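PDB 6QGI: VP5 from Halorubrum pleomorphic virus 2, which probably drives fusion of the viral envelope with the membrane of its haloarchaeal host. Local coordinates for residues A[137-142]-A[155-160]. Numbering follows the deposited sequence.
Sequences IGKGDV and DLLANP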
# COMPACT_ATOMS: atom_id res chain seq x y z
N ILE A 137 -19.11 22.86 -17.31
CA ILE A 137 -18.15 22.82 -16.21
C ILE A 137 -16.76 23.30 -16.62
O ILE A 137 -16.30 23.06 -17.73
CB ILE A 137 -18.12 21.36 -15.66
CG1 ILE A 137 -19.45 21.03 -14.96
CG2 ILE A 137 -16.93 21.06 -14.72
CD1 ILE A 137 -19.61 19.66 -14.74
N GLY A 138 -16.10 23.97 -15.66
CA GLY A 138 -14.73 24.44 -15.72
C GLY A 138 -13.93 23.80 -14.60
O GLY A 138 -14.50 23.12 -13.74
N LYS A 139 -12.60 24.00 -14.60
CA LYS A 139 -11.70 23.42 -13.60
C LYS A 139 -12.07 23.80 -12.16
O LYS A 139 -11.96 22.96 -11.27
CB LYS A 139 -10.24 23.79 -13.89
CG LYS A 139 -9.67 23.09 -15.12
CD LYS A 139 -8.22 23.45 -15.36
CE LYS A 139 -7.75 22.91 -16.68
NZ LYS A 139 -6.41 23.43 -17.04
N GLY A 140 -12.56 25.02 -11.96
CA GLY A 140 -12.96 25.54 -10.66
C GLY A 140 -14.19 24.91 -10.03
O GLY A 140 -14.45 25.12 -8.85
N ASP A 141 -14.96 24.14 -10.82
CA ASP A 141 -16.18 23.46 -10.36
C ASP A 141 -15.86 22.07 -9.77
O ASP A 141 -16.69 21.51 -9.05
CB ASP A 141 -17.20 23.33 -11.50
CG ASP A 141 -17.66 24.65 -12.08
OD1 ASP A 141 -18.24 25.46 -11.32
OD2 ASP A 141 -17.43 24.89 -13.28
N VAL A 142 -14.66 21.53 -10.08
CA VAL A 142 -14.23 20.22 -9.59
C VAL A 142 -12.95 20.33 -8.72
O VAL A 142 -12.76 19.50 -7.83
CB VAL A 142 -14.07 19.15 -10.72
CG1 VAL A 142 -15.42 18.81 -11.34
CG2 VAL A 142 -13.09 19.60 -11.80
N ASP A 155 -4.15 28.79 -13.51
CA ASP A 155 -4.51 27.51 -14.12
C ASP A 155 -3.81 26.34 -13.43
O ASP A 155 -2.74 26.50 -12.83
CB ASP A 155 -4.20 27.48 -15.64
CG ASP A 155 -5.19 26.69 -16.50
OD1 ASP A 155 -6.16 26.13 -15.94
OD2 ASP A 155 -5.00 26.66 -17.73
N LEU A 156 -4.44 25.16 -13.51
CA LEU A 156 -3.94 23.88 -13.01
C LEU A 156 -3.77 22.99 -14.23
O LEU A 156 -4.75 22.70 -14.91
CB LEU A 156 -4.89 23.28 -11.95
CG LEU A 156 -4.67 21.82 -11.52
CD1 LEU A 156 -3.38 21.64 -10.73
CD2 LEU A 156 -5.85 21.32 -10.72
N LEU A 157 -2.51 22.64 -14.55
CA LEU A 157 -2.18 21.84 -15.73
C LEU A 157 -1.37 20.59 -15.38
O LEU A 157 -0.74 20.52 -14.33
CB LEU A 157 -1.42 22.70 -16.76
CG LEU A 157 -2.17 23.93 -17.32
CD1 LEU A 157 -1.24 24.85 -18.06
CD2 LEU A 157 -3.35 23.53 -18.20
N ALA A 158 -1.43 19.58 -16.26
CA ALA A 158 -0.72 18.33 -16.10
C ALA A 158 0.03 18.02 -17.39
O ALA A 158 -0.57 17.98 -18.46
CB ALA A 158 -1.68 17.21 -15.75
N ASN A 159 1.36 17.87 -17.27
CA ASN A 159 2.23 17.59 -18.41
C ASN A 159 2.72 16.14 -18.31
O ASN A 159 3.63 15.87 -17.53
CB ASN A 159 3.39 18.58 -18.43
CG ASN A 159 2.94 20.00 -18.24
OD1 ASN A 159 2.44 20.65 -19.17
ND2 ASN A 159 3.10 20.51 -17.04
N PRO A 160 2.09 15.18 -19.04
CA PRO A 160 2.50 13.77 -18.93
C PRO A 160 3.90 13.51 -19.47
O PRO A 160 4.39 14.28 -20.29
CB PRO A 160 1.46 13.01 -19.77
CG PRO A 160 0.36 13.97 -20.00
CD PRO A 160 0.97 15.33 -20.00
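The ammonium group of Lys-139 is held by a carboxylate and a backbone carbonyl of segment 155-160. Lys-139 NZ donates a hydrogen bond to Leu-156 O at 2.8 Å, the donor lying 33° off the carbonyl plane, and Lys-139 NZ forms a salt bridge of 2.9 Å with Asp-155 OD1. The carboxylate is met from above, with NZ 43° out of its plane, and the two side chains cross at about a right angle. The lysine chain, extended beyond CG, carries NZ to the two oxygens, with Lys-139 CD also passing 3.4 Å from Asp-155 OD1. The same OD1 accepts a weak bond from the backbone N of Leu-156. Leu-157 CD2 lies against the ammonium group, while Leu-156 packs on Phe-143 and Met-145. At the base of the lysine, Asp-141 OD2 takes the N-H of Gly-138 with its anti lone pair, a nearly straight bond (168°). Leu-128 and Val-132 of helix 91-133 touch the lysine side chain. The contact thus ties the loop after that helix to a small antiparallel sheet, where strand 155-159 pairs with strand 176-186. With one carboxylate and one carbonyl as acceptors, the lysine probably stays protonated, and a single side chain carries the link.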